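Local coordinates for pumilio homolog 23 (Arabidopsis thaliana, PDB 5WZJ), which binds a specific 18S rRNA sequence through its pumilio repeats and probably, as its relatives do, regulates translation and mRNA stability, at residues Y147-H150 with V151-L155; D479-T482 with K483-R486. All blocks are in the same frame, centred on the assembly; numbering follows the deposited sequence.

Contact 1 of 2, residues Y147-H150 with V151-L155; sequences YGSH and VLRRL. With nucleotides of chain B.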
loop_
_atom_site.group_PDB
_atom_site.type_symbol
_atom_site.label_atom_id
_atom_site.label_comp_id
_atom_site.label_asym_id
_atom_site.label_seq_id
_atom_site.Cartn_x
_atom_site.Cartn_y
_atom_site.Cartn_z
ATOM N N TYR A 147 8.497 13.855 16.046
ATOM C CA TYR A 147 8.900 14.684 14.909
ATOM C C TYR A 147 10.197 14.181 14.280
ATOM O O TYR A 147 10.303 14.098 13.052
ATOM C CB TYR A 147 9.033 16.151 15.346
ATOM C CG TYR A 147 7.882 16.597 16.241
ATOM C CD1 TYR A 147 6.613 16.797 15.719
ATOM C CD2 TYR A 147 8.065 16.782 17.610
ATOM C CE1 TYR A 147 5.550 17.187 16.532
ATOM C CE2 TYR A 147 7.014 17.178 18.432
ATOM C CZ TYR A 147 5.756 17.366 17.881
ATOM O OH TYR A 147 4.696 17.758 18.667
ATOM N N GLY A 148 11.181 13.819 15.108
ATOM C CA GLY A 148 12.461 13.375 14.588
ATOM C C GLY A 148 12.358 12.132 13.734
ATOM O O GLY A 148 13.129 11.958 12.787
ATOM N N SER A 149 11.412 11.248 14.059
ATOM C CA SER A 149 11.210 10.028 13.281
ATOM C C SER A 149 10.801 10.337 11.845
ATOM O O SER A 149 11.169 9.598 10.925
ATOM C CB SER A 149 10.160 9.146 13.972
ATOM O OG SER A 149 9.690 8.100 13.130
ATOM N N HIS A 150 10.047 11.422 11.631
ATOM C CA HIS A 150 9.682 11.825 10.270
ATOM C C HIS A 150 10.900 12.317 9.510
ATOM O O HIS A 150 11.096 11.975 8.337
ATOM C CB HIS A 150 8.615 12.931 10.297
ATOM C CG HIS A 150 7.281 12.471 10.787
ATOM N ND1 HIS A 150 6.396 11.770 9.993
ATOM C CD2 HIS A 150 6.685 12.598 11.995
ATOM C CE1 HIS A 150 5.311 11.488 10.691
ATOM N NE2 HIS A 150 5.464 11.975 11.910
ATOM N N VAL A 151 11.707 13.161 10.161
ATOM C CA VAL A 151 12.927 13.676 9.551
ATOM C C VAL A 151 13.844 12.527 9.135
ATOM O O VAL A 151 14.419 12.536 8.039
ATOM C CB VAL A 151 13.622 14.650 10.523
ATOM C CG1 VAL A 151 14.960 15.121 9.965
ATOM C CG2 VAL A 151 12.700 15.862 10.826
ATOM N N LEU A 152 13.982 11.515 9.995
ATOM C CA LEU A 152 14.882 10.392 9.713
ATOM C C LEU A 152 14.384 9.555 8.538
ATOM O O LEU A 152 15.175 9.164 7.671
ATOM C CB LEU A 152 15.031 9.504 10.953
ATOM C CG LEU A 152 15.996 9.966 12.054
ATOM C CD1 LEU A 152 15.917 9.045 13.273
ATOM C CD2 LEU A 152 17.424 10.011 11.509
ATOM N N ARG A 153 13.080 9.280 8.492
ATOM C CA ARG A 153 12.490 8.592 7.345
ATOM C C ARG A 153 12.791 9.322 6.040
ATOM O O ARG A 153 13.225 8.709 5.058
ATOM C CB ARG A 153 10.977 8.444 7.552
ATOM C CG ARG A 153 10.637 7.299 8.526
ATOM C CD ARG A 153 9.141 7.202 8.811
ATOM N NE ARG A 153 8.765 7.966 9.995
ATOM C CZ ARG A 153 7.505 8.130 10.388
ATOM N NH1 ARG A 153 6.515 7.601 9.673
ATOM N NH2 ARG A 153 7.234 8.823 11.481
ATOM N N ARG A 154 12.550 10.636 6.006
ATOM C CA ARG A 154 12.844 11.399 4.793
ATOM C C ARG A 154 14.330 11.348 4.468
ATOM O O ARG A 154 14.713 11.129 3.311
ATOM C CB ARG A 154 12.366 12.850 4.933
ATOM C CG ARG A 154 12.596 13.693 3.657
ATOM C CD ARG A 154 11.871 15.054 3.714
ATOM N NE ARG A 154 10.436 14.915 3.940
ATOM C CZ ARG A 154 9.558 14.609 2.987
ATOM N NH1 ARG A 154 9.970 14.405 1.746
ATOM N NH2 ARG A 154 8.273 14.485 3.277
ATOM N N LEU A 155 15.183 11.494 5.487
ATOM C CA LEU A 155 16.631 11.456 5.264
ATOM C C LEU A 155 17.090 10.106 4.721
ATOM O O LEU A 155 17.933 10.052 3.819
ATOM C CB LEU A 155 17.365 11.771 6.563
ATOM C CG LEU A 155 18.881 11.663 6.501
ATOM C CD1 LEU A 155 19.449 12.688 5.505
ATOM C CD2 LEU A 155 19.461 11.861 7.900
ATOM P P G B 10 -0.507 12.836 14.353
ATOM O OP1 G B 10 -1.530 13.042 15.394
ATOM O OP2 G B 10 -0.856 12.763 12.922
ATOM O "O5'" G B 10 0.572 14.007 14.456
ATOM C "C5'" G B 10 1.285 14.272 15.657
ATOM C "C4'" G B 10 2.212 15.453 15.477
ATOM O "O4'" G B 10 3.220 15.097 14.489
ATOM C "C3'" G B 10 1.539 16.732 14.959
ATOM O "O3'" G B 10 2.194 17.891 15.478
ATOM C "C2'" G B 10 1.806 16.663 13.466
ATOM O "O2'" G B 10 1.788 17.908 12.802
ATOM C "C1'" G B 10 3.200 16.036 13.437
ATOM N N9 G B 10 3.474 15.389 12.155
ATOM C C8 G B 10 2.583 14.604 11.443
ATOM N N7 G B 10 3.065 14.238 10.290
ATOM C C5 G B 10 4.325 14.824 10.229
ATOM C C6 G B 10 5.315 14.763 9.218
ATOM O O6 G B 10 5.260 14.167 8.144
ATOM N N1 G B 10 6.452 15.490 9.554
ATOM C C2 G B 10 6.627 16.184 10.725
ATOM N N2 G B 10 7.804 16.822 10.880
ATOM N N3 G B 10 5.708 16.244 11.675
ATOM C C4 G B 10 4.592 15.552 11.365
ATOM P P C B 9 -2.886 7.272 14.353
ATOM O OP1 C B 9 -3.817 8.041 15.216
ATOM O OP2 C B 9 -3.258 6.990 12.941
ATOM O "O5'" C B 9 -1.484 8.040 14.275
ATOM C "C5'" C B 9 -0.771 8.449 15.438
ATOM C "C4'" C B 9 0.500 9.161 15.039
ATOM O "O4'" C B 9 1.382 8.237 14.372
ATOM C "C3'" C B 9 0.308 10.332 14.073
ATOM O "O3'" C B 9 0.326 11.542 14.807
ATOM C "C2'" C B 9 1.477 10.243 13.075
ATOM O "O2'" C B 9 2.413 11.297 13.275
ATOM C "C1'" C B 9 2.142 8.896 13.402
ATOM N N1 C B 9 2.295 8.016 12.225
ATOM C C2 C B 9 3.512 8.106 11.566
ATOM O O2 C B 9 4.346 8.908 12.030
ATOM N N3 C B 9 3.735 7.327 10.475
ATOM C C4 C B 9 2.784 6.500 10.044
ATOM N N4 C B 9 3.033 5.755 8.962
ATOM C C5 C B 9 1.519 6.395 10.713
ATOM C C6 C B 9 1.313 7.165 11.792
ATOM P P G B 11 1.677 18.587 16.834
ATOM O OP1 G B 11 2.333 17.878 17.961
ATOM O OP2 G B 11 0.201 18.706 16.780
ATOM O "O5'" G B 11 2.346 20.021 16.828
ATOM C "C5'" G B 11 1.766 21.131 16.157
ATOM C "C4'" G B 11 2.808 22.209 15.978
ATOM O "O4'" G B 11 3.547 21.932 14.756
ATOM C "C3'" G B 11 2.284 23.638 15.847
ATOM O "O3'" G B 11 3.256 24.551 16.375
ATOM C "C2'" G B 11 2.226 23.821 14.344
ATOM O "O2'" G B 11 2.257 25.169 13.928
ATOM C "C1'" G B 11 3.480 23.054 13.906
ATOM N N9 G B 11 3.420 22.617 12.509
ATOM C C8 G B 11 2.521 21.731 11.941
ATOM N N7 G B 11 2.682 21.603 10.643
ATOM C C5 G B 11 3.740 22.458 10.338
ATOM C C6 G B 11 4.364 22.748 9.099
ATOM O O6 G B 11 4.093 22.290 7.985
ATOM N N1 G B 11 5.389 23.690 9.240
ATOM C C2 G B 11 5.778 24.265 10.433
ATOM N N2 G B 11 6.798 25.144 10.382
ATOM N N3 G B 11 5.207 23.999 11.598
ATOM C C4 G B 11 4.201 23.101 11.478
#

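Contact 2 of 2, residues D479-T482 with K483-R486; sequences DAAT and KQKR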
loop_
_atom_site.group_PDB
_atom_site.type_symbol
_atom_site.label_atom_id
_atom_site.label_comp_id
_atom_site.label_asym_id
_atom_site.label_seq_id
_atom_site.Cartn_x
_atom_site.Cartn_y
_atom_site.Cartn_z
ATOM N N ASP A 479 -11.170 -18.548 -16.743
ATOM C CA ASP A 479 -11.418 -19.546 -17.776
ATOM C C ASP A 479 -12.703 -20.343 -17.514
ATOM O O ASP A 479 -12.800 -21.510 -17.900
ATOM C CB ASP A 479 -10.207 -20.467 -17.967
ATOM C CG ASP A 479 -9.998 -21.427 -16.817
ATOM O OD1 ASP A 479 -10.512 -21.158 -15.720
ATOM O OD2 ASP A 479 -9.308 -22.452 -17.012
ATOM N N ALA A 480 -13.700 -19.730 -16.873
ATOM C CA ALA A 480 -15.045 -20.301 -16.914
ATOM C C ALA A 480 -15.517 -20.398 -18.365
ATOM O O ALA A 480 -15.007 -19.712 -19.256
ATOM C CB ALA A 480 -16.014 -19.450 -16.096
ATOM N N ALA A 481 -16.521 -21.245 -18.605
ATOM C CA ALA A 481 -17.002 -21.435 -19.971
ATOM C C ALA A 481 -17.692 -20.177 -20.494
ATOM O O ALA A 481 -18.302 -19.410 -19.740
ATOM C CB ALA A 481 -17.968 -22.623 -20.050
ATOM N N THR A 482 -17.595 -19.973 -21.810
ATOM C CA THR A 482 -18.181 -18.778 -22.413
ATOM C C THR A 482 -19.697 -18.760 -22.248
ATOM O O THR A 482 -20.289 -17.690 -22.087
ATOM C CB THR A 482 -17.806 -18.697 -23.900
ATOM O OG1 THR A 482 -18.149 -19.931 -24.531
ATOM C CG2 THR A 482 -16.317 -18.473 -24.071
ATOM N N LYS A 483 -20.342 -19.932 -22.271
ATOM C CA LYS A 483 -21.782 -19.961 -22.041
ATOM C C LYS A 483 -22.129 -19.488 -20.626
ATOM O O LYS A 483 -23.165 -18.845 -20.421
ATOM C CB LYS A 483 -22.315 -21.379 -22.312
ATOM C CG LYS A 483 -22.299 -22.304 -21.084
ATOM C CD LYS A 483 -22.219 -23.782 -21.434
ATOM C CE LYS A 483 -23.361 -24.223 -22.323
ATOM N NZ LYS A 483 -23.171 -25.640 -22.749
ATOM N N GLN A 484 -21.268 -19.784 -19.648
ATOM C CA GLN A 484 -21.493 -19.339 -18.279
ATOM C C GLN A 484 -21.331 -17.831 -18.166
ATOM O O GLN A 484 -22.128 -17.160 -17.494
ATOM C CB GLN A 484 -20.533 -20.079 -17.336
ATOM C CG GLN A 484 -20.833 -21.599 -17.254
ATOM C CD GLN A 484 -19.802 -22.398 -16.441
ATOM O OE1 GLN A 484 -18.598 -22.174 -16.558
ATOM N NE2 GLN A 484 -20.282 -23.336 -15.618
ATOM N N LYS A 485 -20.317 -17.280 -18.838
ATOM C CA LYS A 485 -20.158 -15.829 -18.895
ATOM C C LYS A 485 -21.351 -15.183 -19.573
ATOM O O LYS A 485 -21.897 -14.196 -19.077
ATOM C CB LYS A 485 -18.867 -15.466 -19.640
ATOM C CG LYS A 485 -17.613 -16.099 -19.026
ATOM C CD LYS A 485 -16.325 -15.590 -19.679
ATOM C CE LYS A 485 -15.099 -16.206 -18.997
ATOM N NZ LYS A 485 -13.837 -15.887 -19.704
ATOM N N ARG A 486 -21.761 -15.732 -20.725
ATOM C CA ARG A 486 -22.913 -15.192 -21.447
ATOM C C ARG A 486 -24.172 -15.198 -20.579
ATOM O O ARG A 486 -24.940 -14.230 -20.573
ATOM C CB ARG A 486 -23.129 -15.998 -22.741
ATOM C CG ARG A 486 -24.369 -15.600 -23.563
ATOM C CD ARG A 486 -24.429 -16.295 -24.957
ATOM N NE ARG A 486 -24.754 -17.729 -24.899
ATOM C CZ ARG A 486 -23.889 -18.716 -25.163
ATOM N NH1 ARG A 486 -22.631 -18.442 -25.505
ATOM N NH2 ARG A 486 -24.276 -19.987 -25.096
#

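Contact 1 of 2, residues Y147-H150 with V151-L155
Ser-149 O accepts two hydrogen bonds from Arg-153: from the backbone Arg-153 N at 3.1 Å, closing a normal helical turn, and from the side-chain Arg-153 NE, also 3.1 Å from Ser-149 O. The two donors arrive from opposite faces of the carbonyl plane, NE from well above it rather than on a lone pair, although its N-H still points well at the oxygen (157°). A bend in the arginine chain (chi3 -93°) folds NE back over this carbonyl and turns the terminal nitrogens outward, to the RNA. There Arg-153 NH1 donates to N3 of C9 of chain B at 2.9 Å, and Arg-153 NH2 to O2 of the same base, also at 2.9 Å. This two-point grip on the Watson-Crick edge suits a cytosine. NH1 is held a second time by Tyr-170 O, whereas the bonds to Ser-149 OG are weak, that hydroxyl having its stronger partner in Tyr-228 O.

The guanidinium also lies nearly flat on the His-150 ring, planes 25° apart, with Arg-153 NH2 3.3 Å above the ring centre. C6 of G10 of chain B sits over the opposite face, so the imidazole is sandwiched between arginine and base. An alanine in place of Arg-153 would probably leave the cytosine edge without its two donors and take away the guanidinium that stacks on one face of the imidazole. Tyr-147 OH adds a very short bond to a phosphate oxygen of G11 of chain B. Ser-149, His-150 and Arg-153, on one face of helix 146-160, match the edge-reading and stacking positions of a PUF repeat, in the Ser-x-x-x-Arg pattern associated with cytosine recognition.

Contact 2 of 2, residues D479-T482 with K483-R486
The N-terminus of helix 482-490 is capped here by its own third residue, with Ala-481 in the N-cap position. Ala-481 N donates to the side-chain oxygen Gln-484 OE1 at 3.1 Å, with an N-H...O angle of 152° and the donor only slightly tilted from the amide plane. Gln-484 can reach back because its CG lies anti to the carbonyl carbon (chi1 -67°) and the chain then runs extended, bringing OE1 down beside the start of the helix. The same oxygen rests 3.6 Å from Ala-481 CB, so the amide end is backed by a methyl group as well as held by the backbone N-H of Ala-481.

In the backbone, Ala-481 O receives Lys-485 N at 3.1 Å and a weak, bent second bond from Gln-484 N. Thr-482 O continues the helical pattern with Arg-486 N at 2.8 Å.

Lys-485 takes another route. Its stretched chain passes Ala-480, where Lys-485 CE lies 3.5 Å from Ala-480 O, and its ammonium goes on to the carbonyls of Ser-478 and Leu-476, tying this helix start to the end of helix 468-477. Ala-480 is buried, its methyl touching Phe-475 and Ile-448 and its CB pointing toward the following helical turn.

Only one half of a capping box is formed: the N3 side chain accepts from the N-cap backbone, but the alanine at the cap has no side-chain oxygen to return the bond. It marks the turn between consecutive helices within the seventh Pumilio repeat.

How the contacts relate
Contacts 1 and 2 lie on opposite sides of the chain's centre, about 20 and 33 Å from it, and their own centres are about 53 Å apart. Their nearest atoms remain about 41 Å from each other, so neither touches the other. They belong to different Pumilio repeats, the third and the seventh, and differ in relation to the ligand. The buried contact 1 meets the RNA directly, whereas the surface contact 2 comes no closer than about 15 Å to it. One therefore displays the base-reading face of a repeat helix, the other the local capping that starts a helix away from the nucleotides.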